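Local coordinates for CurH (Lyngbya majuscula, PDB 3KG7), which removes water from a beta-hydroxyacyl chain to leave a double bond, as the dehydratase domain of a module in the curacin polyketide synthase, at the interface of chains A and B. Sequence-based numbering; all coordinates share one arbitrary frame. Chains: chain A/B, CurH.

Contact 1: the interface of chains A and B. Residues chain A 16, 18-20, 91; chain B 18, 25, 89, 91.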
ATOM      1  N   LEU A  16      -1.420   4.959   4.059  1.00 76.75           N
ATOM      2  CA  LEU A  16      -0.087   4.425   3.836  1.00 77.10           C
ATOM      3  C   LEU A  16       0.617   5.291   2.818  1.00 77.43           C
ATOM      4  O   LEU A  16       0.087   5.551   1.730  1.00 77.68           O
ATOM      5  CB  LEU A  16      -0.113   2.957   3.378  1.00 77.76           C
ATOM      6  CG  LEU A  16       1.223   2.214   3.172  1.00 76.17           C
ATOM      7  CD1 LEU A  16       2.062   2.102   4.462  1.00 76.72           C
ATOM      8  CD2 LEU A  16       0.974   0.836   2.623  1.00 76.08           C
ATOM      9  N   LEU A  18       3.683   5.608   0.312  1.00 79.40           N
ATOM     10  CA  LEU A  18       4.605   4.740  -0.426  1.00 78.87           C
ATOM     11  C   LEU A  18       5.995   5.324  -0.469  1.00 78.06           C
ATOM     12  O   LEU A  18       6.199   6.459  -0.887  1.00 79.86           O
ATOM     13  CB  LEU A  18       4.100   4.424  -1.836  1.00 78.90           C
ATOM     14  CG  LEU A  18       3.099   3.262  -1.944  1.00 79.80           C
ATOM     15  CD1 LEU A  18       1.759   3.571  -1.328  1.00 78.84           C
ATOM     16  CD2 LEU A  18       2.893   2.924  -3.388  1.00 82.29           C
ATOM     17  N   ALA A  19       6.945   4.532  -0.000  1.00 78.17           N
ATOM     18  CA  ALA A  19       8.344   4.914   0.055  1.00 79.59           C
ATOM     19  C   ALA A  19       8.878   5.215  -1.325  1.00 81.46           C
ATOM     20  O   ALA A  19       9.605   6.187  -1.539  1.00 83.23           O
ATOM     21  CB  ALA A  19       9.154   3.773   0.651  1.00 77.96           C
ATOM     22  N   SER A  20       8.513   4.350  -2.262  1.00 83.40           N
ATOM     23  CA  SER A  20       9.152   4.315  -3.568  1.00 85.81           C
ATOM     24  C   SER A  20       8.725   5.454  -4.491  1.00 86.34           C
ATOM     25  O   SER A  20       9.558   6.014  -5.209  1.00 87.85           O
ATOM     26  CB  SER A  20       8.922   2.954  -4.246  1.00 85.50           C
ATOM     27  OG  SER A  20       7.562   2.775  -4.582  1.00 87.52           O
HETATM   28  N   MSE A  91      -6.358   5.899  -4.231  1.00 83.47           N
HETATM   29  CA  MSE A  91      -4.947   6.115  -4.542  1.00 85.59           C
HETATM   30  C   MSE A  91      -4.698   7.580  -4.933  1.00 83.25           C
HETATM   31  O   MSE A  91      -5.236   8.077  -5.929  1.00 82.20           O
HETATM   32  CB  MSE A  91      -4.503   5.131  -5.633  1.00 95.92           C
HETATM   33  CG  MSE A  91      -3.173   5.435  -6.291  1.00107.55           C
HETATM   34 SE   MSE A  91      -1.626   4.615  -5.435  1.00122.76          SE
HETATM   35  CE  MSE A  91      -1.712   2.838  -6.232  1.00114.87           C
TER
ATOM     36  N   LEU B  18      -1.866  -3.402  -4.473  1.00 79.17           N
ATOM     37  CA  LEU B  18      -2.235  -2.114  -5.033  1.00 78.57           C
ATOM     38  C   LEU B  18      -3.160  -2.279  -6.207  1.00 77.92           C
ATOM     39  O   LEU B  18      -2.849  -2.959  -7.175  1.00 79.89           O
ATOM     40  CB  LEU B  18      -0.996  -1.293  -5.371  1.00 78.06           C
ATOM     41  CG  LEU B  18      -0.183  -1.002  -4.106  1.00 78.78           C
ATOM     42  CD1 LEU B  18       0.915  -0.031  -4.416  1.00 79.01           C
ATOM     43  CD2 LEU B  18      -1.081  -0.458  -2.989  1.00 78.59           C
ATOM     44  N   ILE B  25       2.920  -4.375  -1.623  1.00 78.32           N
ATOM     45  CA  ILE B  25       3.796  -3.792  -0.607  1.00 81.38           C
ATOM     46  C   ILE B  25       3.678  -4.622   0.643  1.00 80.16           C
ATOM     47  O   ILE B  25       2.574  -4.925   1.079  1.00 81.74           O
ATOM     48  CB  ILE B  25       3.439  -2.329  -0.223  1.00 82.97           C
ATOM     49  CG1 ILE B  25       3.286  -1.448  -1.451  1.00 87.10           C
ATOM     50  CG2 ILE B  25       4.522  -1.711   0.669  1.00 82.21           C
ATOM     51  CD1 ILE B  25       2.623  -0.119  -1.136  1.00 92.00           C
ATOM     52  N   GLN B  89       9.541  -1.007   4.141  1.00 77.16           N
ATOM     53  CA  GLN B  89       8.658  -1.354   3.032  1.00 76.92           C
ATOM     54  C   GLN B  89       9.405  -2.157   1.987  1.00 78.75           C
ATOM     55  O   GLN B  89      10.429  -1.704   1.469  1.00 80.29           O
ATOM     56  CB  GLN B  89       8.069  -0.096   2.390  1.00 74.10           C
ATOM     57  CG  GLN B  89       7.002   0.587   3.230  1.00 73.58           C
ATOM     58  CD  GLN B  89       6.203   1.622   2.465  1.00 72.19           C
ATOM     59  OE1 GLN B  89       6.399   1.815   1.268  1.00 72.67           O
ATOM     60  NE2 GLN B  89       5.295   2.299   3.157  1.00 69.92           N
HETATM   61  N   MSE B  91       8.849  -3.547  -1.673  1.00 83.61           N
HETATM   62  CA  MSE B  91       7.971  -3.301  -2.803  1.00 85.77           C
HETATM   63  C   MSE B  91       8.222  -4.339  -3.904  1.00 83.30           C
HETATM   64  O   MSE B  91       9.330  -4.447  -4.444  1.00 82.45           O
HETATM   65  CB  MSE B  91       8.172  -1.861  -3.289  1.00 99.26           C
HETATM   66  CG  MSE B  91       7.410  -1.456  -4.552  1.00110.27           C
HETATM   67 SE   MSE B  91       5.475  -1.193  -4.321  1.00129.92          SE
HETATM   68  CE  MSE B  91       5.332   0.538  -5.232  1.00114.43           C
TER
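The side-chain carbonyl oxygen OE1 of B:Gln89 takes the backbone N-H of A:Ala19 at 3.0 Å. The bond is nearly straight at hydrogen, 170°, but the donor sits above the carbonyl plane, about 40° out of it, rather than on a lone pair. B:Gln89 gets there from strand 86-92 by an extended chain, its CG anti to the carbonyl carbon (chi1 -73°). The other arm of the amide, NE2, lies 3.5 Å from CD1 of A:Leu16, the two side chains running antiparallel past one another. A:Leu18 carries much of the apolar contact here. Its CG packs against CD1 of B:Ile25 at 3.5 Å, the two side chains crossing obliquely, while its CD2 meets CD1 of B:Leu18, the same residue of the other copy, tip to tip at 3.7 Å. The selenomethionine B:Met91, kinked twice along its chain, turns its methyl CE onto the same CD2, 3.9 Å away, and toward A:Ser20. Thus the loop after strand 14-17 of chain A rests on the sheet of chain B, its leucine packed among B:Ile25, B:Leu18 and B:Met91. In this two-fold pairing the site probably helps hold two dehydratase domains together, if the dimer is the biological one.

Contact 2: the interface of chains A and B. Residues chain A 25, 89, 91, 106, 116; chain B 17-19.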
ATOM      1  N   ILE A  25      -1.912   5.789  -0.310  1.00 78.23           N
ATOM      2  CA  ILE A  25      -3.037   4.880  -0.404  1.00 81.36           C
ATOM      3  C   ILE A  25      -3.876   4.967   0.864  1.00 80.20           C
ATOM      4  O   ILE A  25      -3.355   4.846   1.960  1.00 81.90           O
ATOM      5  CB  ILE A  25      -2.522   3.419  -0.549  1.00 83.88           C
ATOM      6  CG1 ILE A  25      -2.031   3.165  -1.964  1.00 85.06           C
ATOM      7  CG2 ILE A  25      -3.610   2.394  -0.195  1.00 84.22           C
ATOM      8  CD1 ILE A  25      -3.158   2.815  -2.907  1.00 89.55           C
ATOM      9  N   GLN A  89      -9.750   0.948  -2.043  1.00 77.12           N
ATOM     10  CA  GLN A  89      -8.501   1.714  -2.061  1.00 76.95           C
ATOM     11  C   GLN A  89      -8.682   3.014  -2.810  1.00 78.63           C
ATOM     12  O   GLN A  89      -9.146   3.011  -3.955  1.00 80.14           O
ATOM     13  CB  GLN A  89      -7.385   0.916  -2.713  1.00 73.82           C
ATOM     14  CG  GLN A  89      -7.018  -0.352  -1.970  1.00 74.07           C
ATOM     15  CD  GLN A  89      -5.850  -1.074  -2.607  1.00 75.27           C
ATOM     16  OE1 GLN A  89      -5.224  -0.555  -3.542  1.00 74.88           O
ATOM     17  NE2 GLN A  89      -5.548  -2.278  -2.112  1.00 72.32           N
HETATM   18  N   MSE A  91      -6.358   5.899  -4.231  1.00 83.47           N
HETATM   19  CA  MSE A  91      -4.947   6.115  -4.542  1.00 85.59           C
HETATM   20  C   MSE A  91      -4.698   7.580  -4.933  1.00 83.25           C
HETATM   21  O   MSE A  91      -5.236   8.077  -5.929  1.00 82.20           O
HETATM   22  CB  MSE A  91      -4.503   5.131  -5.633  1.00 95.92           C
HETATM   23  CG  MSE A  91      -3.173   5.435  -6.291  1.00107.55           C
HETATM   24 SE   MSE A  91      -1.626   4.615  -5.435  1.00122.76          SE
HETATM   25  CE  MSE A  91      -1.712   2.838  -6.232  1.00114.87           C
ATOM     26  N   PHE A 106     -10.685   2.263  -6.305  1.00 78.02           N
ATOM     27  CA  PHE A 106     -10.964   0.875  -6.687  1.00 78.34           C
ATOM     28  C   PHE A 106     -11.511   0.101  -5.493  1.00 79.05           C
ATOM     29  O   PHE A 106     -11.175   0.398  -4.340  1.00 77.29           O
ATOM     30  CB  PHE A 106      -9.673   0.151  -7.095  1.00 78.79           C
ATOM     31  CG  PHE A 106      -9.036   0.671  -8.340  1.00 79.61           C
ATOM     32  CD1 PHE A 106      -9.367   0.127  -9.583  1.00 80.23           C
ATOM     33  CD2 PHE A 106      -8.068   1.669  -8.273  1.00 80.33           C
ATOM     34  CE1 PHE A 106      -8.767   0.589 -10.748  1.00 79.22           C
ATOM     35  CE2 PHE A 106      -7.456   2.144  -9.430  1.00 80.42           C
ATOM     36  CZ  PHE A 106      -7.810   1.604 -10.674  1.00 79.92           C
ATOM     37  N   TRP A 116     -10.172  -6.287  -9.298  1.00 80.30           N
ATOM     38  CA  TRP A 116     -10.442  -4.917  -8.864  1.00 76.96           C
ATOM     39  C   TRP A 116     -11.317  -4.189  -9.875  1.00 77.56           C
ATOM     40  O   TRP A 116     -11.088  -4.264 -11.081  1.00 76.88           O
ATOM     41  CB  TRP A 116      -9.150  -4.118  -8.648  1.00 73.40           C
ATOM     42  CG  TRP A 116      -8.249  -4.575  -7.538  1.00 72.44           C
ATOM     43  CD1 TRP A 116      -7.140  -5.355  -7.662  1.00 72.34           C
ATOM     44  CD2 TRP A 116      -8.352  -4.248  -6.144  1.00 73.72           C
ATOM     45  NE1 TRP A 116      -6.547  -5.545  -6.437  1.00 72.10           N
ATOM     46  CE2 TRP A 116      -7.267  -4.877  -5.487  1.00 72.52           C
ATOM     47  CE3 TRP A 116      -9.255  -3.491  -5.385  1.00 73.80           C
ATOM     48  CZ2 TRP A 116      -7.065  -4.782  -4.106  1.00 72.08           C
ATOM     49  CZ3 TRP A 116      -9.045  -3.386  -4.009  1.00 73.07           C
ATOM     50  CH2 TRP A 116      -7.961  -4.036  -3.387  1.00 72.05           C
TER
ATOM     51  N   GLU B  17      -2.051  -5.221  -1.555  1.00 78.55           N
ATOM     52  CA  GLU B  17      -2.101  -5.313  -3.011  1.00 79.29           C
ATOM     53  C   GLU B  17      -2.658  -4.027  -3.607  1.00 79.20           C
ATOM     54  O   GLU B  17      -3.780  -3.607  -3.288  1.00 76.87           O
ATOM     55  CB  GLU B  17      -2.940  -6.510  -3.443  1.00 79.66           C
ATOM     56  CG  GLU B  17      -2.183  -7.833  -3.396  1.00 84.01           C
ATOM     57  CD  GLU B  17      -3.087  -9.071  -3.404  1.00 84.25           C
ATOM     58  OE1 GLU B  17      -4.331  -8.933  -3.408  1.00 85.04           O
ATOM     59  OE2 GLU B  17      -2.540 -10.194  -3.395  1.00 85.63           O
ATOM     60  N   LEU B  18      -1.866  -3.402  -4.473  1.00 79.17           N
ATOM     61  CA  LEU B  18      -2.235  -2.114  -5.033  1.00 78.57           C
ATOM     62  C   LEU B  18      -3.160  -2.279  -6.207  1.00 77.92           C
ATOM     63  O   LEU B  18      -2.849  -2.959  -7.175  1.00 79.89           O
ATOM     64  CB  LEU B  18      -0.996  -1.293  -5.371  1.00 78.06           C
ATOM     65  CG  LEU B  18      -0.183  -1.002  -4.106  1.00 78.78           C
ATOM     66  CD1 LEU B  18       0.915  -0.031  -4.416  1.00 79.01           C
ATOM     67  CD2 LEU B  18      -1.081  -0.458  -2.989  1.00 78.59           C
ATOM     68  N   ALA B  19      -4.330  -1.679  -6.095  1.00 78.38           N
ATOM     69  CA  ALA B  19      -5.364  -1.865  -7.092  1.00 79.55           C
ATOM     70  C   ALA B  19      -4.957  -1.252  -8.425  1.00 81.47           C
ATOM     71  O   ALA B  19      -5.268  -1.802  -9.478  1.00 83.03           O
ATOM     72  CB  ALA B  19      -6.660  -1.281  -6.600  1.00 79.30           C
TER
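On one face of the A:Trp116 indole sits the methyl CB of B:Ala19, 3.4 Å from CD2 at the fusion of the two rings and 3.7 Å from the centroid of each, a CH-pi contact. A:Phe106 closes on the same methyl from another direction: its CB is also 3.4 Å from B:Ala19 CB, and the backbone oxygen of B:Ala19 stands loosely over the centre of the phenyl face, 4.3 Å above its plane. The methyl is therefore packed between the indole face and the CB end of A:Phe106. The A:Gln89 amide fixes the backbone on either side of B:Leu18. Its OE1 accepts the N-H of B:Ala19 at 2.9 Å, the donor tilted 33° from the carbonyl plane, and its NE2 donates to the backbone oxygen of B:Glu17, which lies in the amide plane. Two bonds from one amide hold that flat group against rotation; the extended chain carries it out from strand 86-92. CD2 of B:Leu18 lies 3.9 Å from CD1 of A:Ile25, the two side chains set at a slant. The site receives the turn after strand 14-17 of chain B against A:Trp116, A:Phe106 and A:Gln89, and so probably helps to hold the two copies together, if this pairing is the biological one.

Contact 3: the interface of chains A and B. Residues chain A 89, 108, 116; chain B 17.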
ATOM      1  N   GLN A  89      -9.750   0.948  -2.043  1.00 77.12           N
ATOM      2  CA  GLN A  89      -8.501   1.714  -2.061  1.00 76.95           C
ATOM      3  C   GLN A  89      -8.682   3.014  -2.810  1.00 78.63           C
ATOM      4  O   GLN A  89      -9.146   3.011  -3.955  1.00 80.14           O
ATOM      5  CB  GLN A  89      -7.385   0.916  -2.713  1.00 73.82           C
ATOM      6  CG  GLN A  89      -7.018  -0.352  -1.970  1.00 74.07           C
ATOM      7  CD  GLN A  89      -5.850  -1.074  -2.607  1.00 75.27           C
ATOM      8  OE1 GLN A  89      -5.224  -0.555  -3.542  1.00 74.88           O
ATOM      9  NE2 GLN A  89      -5.548  -2.278  -2.112  1.00 72.32           N
ATOM     10  N   ARG A 108     -12.652  -4.356  -4.541  1.00 77.03           N
ATOM     11  CA  ARG A 108     -12.977  -5.735  -4.912  1.00 77.63           C
ATOM     12  C   ARG A 108     -13.652  -6.402  -3.730  1.00 79.59           C
ATOM     13  O   ARG A 108     -13.533  -5.933  -2.602  1.00 79.65           O
ATOM     14  CB  ARG A 108     -11.721  -6.521  -5.298  1.00 78.05           C
ATOM     15  CG  ARG A 108     -10.682  -6.615  -4.208  1.00 75.63           C
ATOM     16  CD  ARG A 108      -9.604  -7.564  -4.586  1.00 73.55           C
ATOM     17  NE  ARG A 108      -8.649  -7.690  -3.498  1.00 73.88           N
ATOM     18  CZ  ARG A 108      -7.413  -8.155  -3.635  1.00 73.69           C
ATOM     19  NH1 ARG A 108      -6.974  -8.544  -4.826  1.00 72.39           N
ATOM     20  NH2 ARG A 108      -6.615  -8.214  -2.578  1.00 73.67           N
ATOM     21  N   TRP A 116     -10.172  -6.287  -9.298  1.00 80.30           N
ATOM     22  CA  TRP A 116     -10.442  -4.917  -8.864  1.00 76.96           C
ATOM     23  C   TRP A 116     -11.317  -4.189  -9.875  1.00 77.56           C
ATOM     24  O   TRP A 116     -11.088  -4.264 -11.081  1.00 76.88           O
ATOM     25  CB  TRP A 116      -9.150  -4.118  -8.648  1.00 73.40           C
ATOM     26  CG  TRP A 116      -8.249  -4.575  -7.538  1.00 72.44           C
ATOM     27  CD1 TRP A 116      -7.140  -5.355  -7.662  1.00 72.34           C
ATOM     28  CD2 TRP A 116      -8.352  -4.248  -6.144  1.00 73.72           C
ATOM     29  NE1 TRP A 116      -6.547  -5.545  -6.437  1.00 72.10           N
ATOM     30  CE2 TRP A 116      -7.267  -4.877  -5.487  1.00 72.52           C
ATOM     31  CE3 TRP A 116      -9.255  -3.491  -5.385  1.00 73.80           C
ATOM     32  CZ2 TRP A 116      -7.065  -4.782  -4.106  1.00 72.08           C
ATOM     33  CZ3 TRP A 116      -9.045  -3.386  -4.009  1.00 73.07           C
ATOM     34  CH2 TRP A 116      -7.961  -4.036  -3.387  1.00 72.05           C
TER
ATOM     35  N   GLU B  17      -2.051  -5.221  -1.555  1.00 78.55           N
ATOM     36  CA  GLU B  17      -2.101  -5.313  -3.011  1.00 79.29           C
ATOM     37  C   GLU B  17      -2.658  -4.027  -3.607  1.00 79.20           C
ATOM     38  O   GLU B  17      -3.780  -3.607  -3.288  1.00 76.87           O
ATOM     39  CB  GLU B  17      -2.940  -6.510  -3.443  1.00 79.66           C
ATOM     40  CG  GLU B  17      -2.183  -7.833  -3.396  1.00 84.01           C
ATOM     41  CD  GLU B  17      -3.087  -9.071  -3.404  1.00 84.25           C
ATOM     42  OE1 GLU B  17      -4.331  -8.933  -3.408  1.00 85.04           O
ATOM     43  OE2 GLU B  17      -2.540 -10.194  -3.395  1.00 85.63           O
TER
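Belonging to the double-hotdog fold of the polyketide synthase dehydratases, this contact lies at one end of the row of contacts, where the end of strand 14-17 of chain B faces strand 101-109 of chain A. B:Glu17 and A:Arg108 make a salt bridge there. NH2 of the guanidinium gives a hydrogen bond to the carboxylate oxygen OE1 of B:Glu17 at 2.5 Å, with 157° at hydrogen. OE1 lies in the guanidinium plane and is met nearly along its own C-O axis. NH2 carries the bridge, with NH1 adding at most a weak, poorly aligned bond to the same oxygen, 3.0 Å from OE1 of B:Glu17. The two flat groups are turned 79° apart, so this is not a parallel, two-oxygen pairing. A:Trp116 supports the arginine from its own chain: CZ2 lies over the centre of one guanidinium face, 3.3 Å above its plane, and CD of A:Arg108 in turn lies over the indole. A chi1 of 60° tucks CG of A:Arg108 between the two backbone arms, and from there the chain runs extended across the tryptophan to the glutamate. With a leucine here in place of A:Arg108, the B:Glu17 carboxylate would probably lose its positive mate, and A:Trp116 the guanidinium lying over it.

Contacts 2 and 3 are neighbours, their C-alpha centres about 4 Å apart, and they share A:Gln89, A:Trp116 and B:Glu17. Contact 1 lies about 11 Å from contact 2, sharing A:Met91 and B:Leu18 with it, and about 14 Å from contact 3. Because the pairing is two-fold, each has a twin with the chains exchanged; contact 1 shows the turn of chain A on chain B, and contact 2 the reverse, though the leucine and isoleucine are turned differently in the two copies. The row runs from leucines, through aromatic packing, to a salt bridge. Such seating suits a symmetric dimer, which the structure alone does not prove.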